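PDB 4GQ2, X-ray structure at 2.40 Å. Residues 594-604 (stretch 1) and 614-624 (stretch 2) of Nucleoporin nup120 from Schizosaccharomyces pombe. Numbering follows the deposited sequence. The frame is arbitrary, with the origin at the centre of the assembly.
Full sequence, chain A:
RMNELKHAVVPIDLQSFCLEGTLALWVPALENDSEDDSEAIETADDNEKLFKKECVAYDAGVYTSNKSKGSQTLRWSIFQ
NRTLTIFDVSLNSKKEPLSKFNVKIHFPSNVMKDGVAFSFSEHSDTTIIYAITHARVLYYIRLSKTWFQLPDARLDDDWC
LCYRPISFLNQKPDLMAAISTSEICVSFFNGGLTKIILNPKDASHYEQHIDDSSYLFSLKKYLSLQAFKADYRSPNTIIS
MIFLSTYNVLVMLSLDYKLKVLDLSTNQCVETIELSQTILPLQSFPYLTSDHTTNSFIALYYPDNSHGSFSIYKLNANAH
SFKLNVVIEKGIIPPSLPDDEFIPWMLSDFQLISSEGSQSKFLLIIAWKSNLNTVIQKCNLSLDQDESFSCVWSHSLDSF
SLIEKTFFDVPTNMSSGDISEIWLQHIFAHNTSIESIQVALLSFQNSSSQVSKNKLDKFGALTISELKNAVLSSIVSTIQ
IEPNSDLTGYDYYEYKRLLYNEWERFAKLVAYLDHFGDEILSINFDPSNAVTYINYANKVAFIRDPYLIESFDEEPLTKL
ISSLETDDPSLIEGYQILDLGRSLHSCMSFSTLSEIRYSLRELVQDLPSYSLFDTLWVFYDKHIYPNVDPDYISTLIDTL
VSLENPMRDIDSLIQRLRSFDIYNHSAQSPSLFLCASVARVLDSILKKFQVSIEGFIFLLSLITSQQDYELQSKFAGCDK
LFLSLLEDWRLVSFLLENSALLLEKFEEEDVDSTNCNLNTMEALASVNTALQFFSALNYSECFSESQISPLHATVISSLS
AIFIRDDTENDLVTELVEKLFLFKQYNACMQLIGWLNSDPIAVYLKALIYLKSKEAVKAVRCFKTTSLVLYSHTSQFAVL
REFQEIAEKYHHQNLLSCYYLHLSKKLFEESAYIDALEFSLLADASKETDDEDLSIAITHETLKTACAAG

Stretch 1, residues 594-604: SEIRYSLRELV
Stretch 2 614-624: DTLWVFYDKHI

Two helices of nup120, 594-604 and 614-624, pack antiparallel, their N-to-C directions 162° apart and their axes 10.4 Å apart at closest approach. CA atoms pair as L603-T615 (8.3 Å), S599-F619 (7.9 Å) and I596-H623 (6.5 Å), so the helices draw together toward the C-terminal end of stretch 2. Both are alpha-helical, with i to i+4 bonds such as L603 N to S599 O (2.8 Å) and F619 N to T615 O (2.8 Å); a wider pi-type turn spans 620-624. The CA-to-CB bond of T615 (chi1 p) points toward stretch 1, where it meets L603 (chi1 -133°, chi2 p), a loose contact, T615 CB to L603 CD1 4.2 Å. One turn on, F619 (chi1 t, chi2 -83°) sets the tip of its ring against I596 and L600, both m,t: CZ lies 3.8 Å from I596 CG2, which sits at the ring edge, and CE2 3.7 Å from L600 CD2, burying apolar surface. K622 (p,t,t,t), exposed, brings its CE to 3.9 Å from S599 OG. H623 (chi1 m, chi2 -65°) makes the polar link: NE2 hydrogen-bonds S599 OG (S599 chi1 m) at 2.6 Å, near the imidazole plane. I596 CA stands over the imidazole face, 4.2 Å from the centroid of the H623 ring, a CH-pi contact, while I596 CG1 reaches H623 CB at 3.5 Å.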

# COMPACT_ATOMS: atom_id res chain seq x y z
N SER A 594 -14.59 7.65 7.55
CA SER A 594 -14.37 7.39 6.14
C SER A 594 -15.03 8.49 5.30
O SER A 594 -14.50 8.89 4.26
CB SER A 594 -14.90 6.00 5.79
OG SER A 594 -14.78 5.74 4.41
N GLU A 595 -16.16 8.99 5.78
CA GLU A 595 -16.87 10.07 5.11
C GLU A 595 -16.15 11.40 5.30
O GLU A 595 -16.10 12.23 4.38
CB GLU A 595 -18.32 10.17 5.60
CG GLU A 595 -19.17 8.96 5.22
CD GLU A 595 -20.64 9.13 5.56
OE1 GLU A 595 -21.01 8.94 6.74
OE2 GLU A 595 -21.43 9.42 4.63
N ILE A 596 -15.59 11.59 6.49
CA ILE A 596 -14.85 12.80 6.84
C ILE A 596 -13.58 12.93 5.97
O ILE A 596 -13.29 14.02 5.44
CB ILE A 596 -14.53 12.83 8.34
CG1 ILE A 596 -15.78 13.26 9.12
CG2 ILE A 596 -13.38 13.76 8.65
CD1 ILE A 596 -15.70 13.04 10.62
N ARG A 597 -12.86 11.83 5.81
CA ARG A 597 -11.63 11.85 5.02
C ARG A 597 -11.90 12.10 3.53
O ARG A 597 -11.11 12.76 2.86
CB ARG A 597 -10.82 10.59 5.27
CG ARG A 597 -10.36 10.50 6.71
CD ARG A 597 -9.63 9.20 7.04
NE ARG A 597 -9.11 9.29 8.40
CZ ARG A 597 -8.90 8.26 9.21
NH1 ARG A 597 -9.15 7.02 8.81
NH2 ARG A 597 -8.43 8.47 10.43
N TYR A 598 -13.04 11.62 3.05
CA TYR A 598 -13.50 11.92 1.70
C TYR A 598 -13.83 13.41 1.53
O TYR A 598 -13.50 13.99 0.52
CB TYR A 598 -14.72 11.05 1.35
CG TYR A 598 -15.36 11.43 0.03
CD1 TYR A 598 -16.27 12.48 -0.04
CD2 TYR A 598 -15.04 10.75 -1.15
CE1 TYR A 598 -16.86 12.85 -1.24
CE2 TYR A 598 -15.62 11.11 -2.36
CZ TYR A 598 -16.53 12.16 -2.40
OH TYR A 598 -17.11 12.51 -3.59
N SER A 599 -14.49 14.01 2.53
CA SER A 599 -14.72 15.45 2.55
C SER A 599 -13.41 16.25 2.61
O SER A 599 -13.27 17.28 1.94
CB SER A 599 -15.59 15.85 3.73
OG SER A 599 -16.87 15.29 3.63
N LEU A 600 -12.45 15.79 3.43
CA LEU A 600 -11.18 16.51 3.58
C LEU A 600 -10.36 16.41 2.31
O LEU A 600 -9.72 17.37 1.89
CB LEU A 600 -10.36 16.02 4.79
CG LEU A 600 -10.95 16.28 6.18
CD1 LEU A 600 -10.16 15.55 7.26
CD2 LEU A 600 -10.99 17.77 6.47
N ARG A 601 -10.40 15.23 1.70
CA ARG A 601 -9.78 14.99 0.40
C ARG A 601 -10.34 15.98 -0.61
O ARG A 601 -9.58 16.64 -1.33
CB ARG A 601 -10.11 13.56 -0.05
CG ARG A 601 -9.09 12.89 -0.95
CD ARG A 601 -9.54 11.46 -1.23
NE ARG A 601 -9.64 10.69 0.01
CZ ARG A 601 -10.64 9.86 0.31
NH1 ARG A 601 -11.66 9.70 -0.52
NH2 ARG A 601 -10.63 9.21 1.47
N GLU A 602 -11.66 16.10 -0.64
CA GLU A 602 -12.36 17.00 -1.55
C GLU A 602 -11.93 18.44 -1.27
O GLU A 602 -11.64 19.21 -2.19
CB GLU A 602 -13.87 16.83 -1.34
CG GLU A 602 -14.74 17.10 -2.55
CD GLU A 602 -16.18 16.65 -2.33
OE1 GLU A 602 -16.72 15.94 -3.20
OE2 GLU A 602 -16.76 16.98 -1.27
N LEU A 603 -11.83 18.77 0.01
CA LEU A 603 -11.42 20.10 0.45
C LEU A 603 -10.01 20.48 -0.03
O LEU A 603 -9.79 21.61 -0.44
CB LEU A 603 -11.49 20.18 1.97
CG LEU A 603 -12.16 21.38 2.61
CD1 LEU A 603 -13.67 21.33 2.38
CD2 LEU A 603 -11.86 21.41 4.10
N VAL A 604 -9.08 19.53 0.02
CA VAL A 604 -7.68 19.82 -0.29
C VAL A 604 -7.29 19.52 -1.74
O VAL A 604 -6.18 19.82 -2.16
CB VAL A 604 -6.68 19.12 0.67
CG1 VAL A 604 -6.96 19.48 2.12
CG2 VAL A 604 -6.68 17.61 0.47
N ASP A 614 -17.22 29.27 5.35
CA ASP A 614 -18.39 28.53 4.88
C ASP A 614 -18.10 27.03 4.89
O ASP A 614 -18.97 26.23 5.25
CB ASP A 614 -18.79 28.97 3.46
CG ASP A 614 -19.50 30.32 3.44
OD1 ASP A 614 -20.12 30.70 4.46
OD2 ASP A 614 -19.45 30.99 2.39
N THR A 615 -16.88 26.66 4.50
CA THR A 615 -16.47 25.26 4.45
C THR A 615 -16.41 24.63 5.84
O THR A 615 -16.90 23.52 6.04
CB THR A 615 -15.12 25.06 3.71
OG1 THR A 615 -14.15 25.99 4.20
CG2 THR A 615 -15.28 25.25 2.21
N LEU A 616 -15.83 25.35 6.80
CA LEU A 616 -15.82 24.90 8.19
C LEU A 616 -17.23 24.66 8.73
O LEU A 616 -17.45 23.71 9.48
CB LEU A 616 -15.09 25.90 9.09
CG LEU A 616 -13.56 25.87 9.11
CD1 LEU A 616 -13.01 27.13 9.78
CD2 LEU A 616 -13.03 24.63 9.82
N TRP A 617 -18.16 25.51 8.32
CA TRP A 617 -19.54 25.45 8.79
C TRP A 617 -20.27 24.30 8.18
O TRP A 617 -21.00 23.57 8.87
CB TRP A 617 -20.27 26.76 8.50
CG TRP A 617 -21.63 26.85 9.14
CD1 TRP A 617 -21.92 27.20 10.47
CD2 TRP A 617 -22.94 26.61 8.52
NE1 TRP A 617 -23.27 27.18 10.70
CE2 TRP A 617 -23.94 26.83 9.57
CE3 TRP A 617 -23.36 26.23 7.25
CZ2 TRP A 617 -25.30 26.69 9.34
CZ3 TRP A 617 -24.74 26.09 7.03
CH2 TRP A 617 -25.68 26.31 8.04
N VAL A 618 -20.08 24.11 6.87
CA VAL A 618 -20.68 22.97 6.19
C VAL A 618 -20.10 21.69 6.82
O VAL A 618 -20.85 20.78 7.15
CB VAL A 618 -20.48 23.02 4.66
CG1 VAL A 618 -20.78 21.67 4.02
CG2 VAL A 618 -21.36 24.09 4.04
N PHE A 619 -18.78 21.68 7.01
CA PHE A 619 -18.09 20.53 7.57
C PHE A 619 -18.63 20.15 8.94
O PHE A 619 -18.92 18.98 9.19
CB PHE A 619 -16.58 20.79 7.66
CG PHE A 619 -15.79 19.61 8.18
CD1 PHE A 619 -15.69 19.36 9.54
CD2 PHE A 619 -15.17 18.74 7.29
CE1 PHE A 619 -14.98 18.27 10.02
CE2 PHE A 619 -14.46 17.65 7.75
CZ PHE A 619 -14.36 17.42 9.12
N TYR A 620 -18.76 21.15 9.81
CA TYR A 620 -19.32 20.94 11.14
C TYR A 620 -20.74 20.39 11.04
O TYR A 620 -21.10 19.45 11.74
CB TYR A 620 -19.29 22.25 11.93
CG TYR A 620 -20.00 22.20 13.26
CD1 TYR A 620 -19.38 21.66 14.39
CD2 TYR A 620 -21.30 22.69 13.40
CE1 TYR A 620 -20.03 21.61 15.61
CE2 TYR A 620 -21.96 22.66 14.62
CZ TYR A 620 -21.32 22.11 15.72
OH TYR A 620 -21.98 22.07 16.93
N ASP A 621 -21.53 20.99 10.15
CA ASP A 621 -22.94 20.64 9.97
C ASP A 621 -23.13 19.19 9.52
O ASP A 621 -24.01 18.50 10.02
CB ASP A 621 -23.62 21.58 8.99
CG ASP A 621 -25.14 21.56 9.13
OD1 ASP A 621 -25.66 22.26 10.02
OD2 ASP A 621 -25.80 20.85 8.34
N LYS A 622 -22.32 18.74 8.57
CA LYS A 622 -22.52 17.39 8.04
C LYS A 622 -21.83 16.29 8.85
O LYS A 622 -22.37 15.20 8.99
CB LYS A 622 -22.16 17.31 6.54
CG LYS A 622 -20.78 17.84 6.17
CD LYS A 622 -20.58 17.87 4.66
CE LYS A 622 -19.16 18.31 4.31
NZ LYS A 622 -18.98 18.56 2.85
N HIS A 623 -20.65 16.60 9.40
CA HIS A 623 -19.80 15.55 10.01
C HIS A 623 -19.64 15.58 11.50
O HIS A 623 -19.45 14.53 12.12
CB HIS A 623 -18.43 15.53 9.35
CG HIS A 623 -18.48 15.17 7.89
ND1 HIS A 623 -18.88 13.96 7.45
CD2 HIS A 623 -18.19 15.92 6.76
CE1 HIS A 623 -18.83 13.93 6.11
NE2 HIS A 623 -18.42 15.14 5.68
N ILE A 624 -19.71 16.76 12.10
CA ILE A 624 -19.51 16.85 13.54
C ILE A 624 -20.84 16.89 14.29
O ILE A 624 -21.11 16.02 15.11
CB ILE A 624 -18.61 18.05 13.90
CG1 ILE A 624 -17.22 17.83 13.31
CG2 ILE A 624 -18.53 18.23 15.41
CD1 ILE A 624 -16.36 19.07 13.33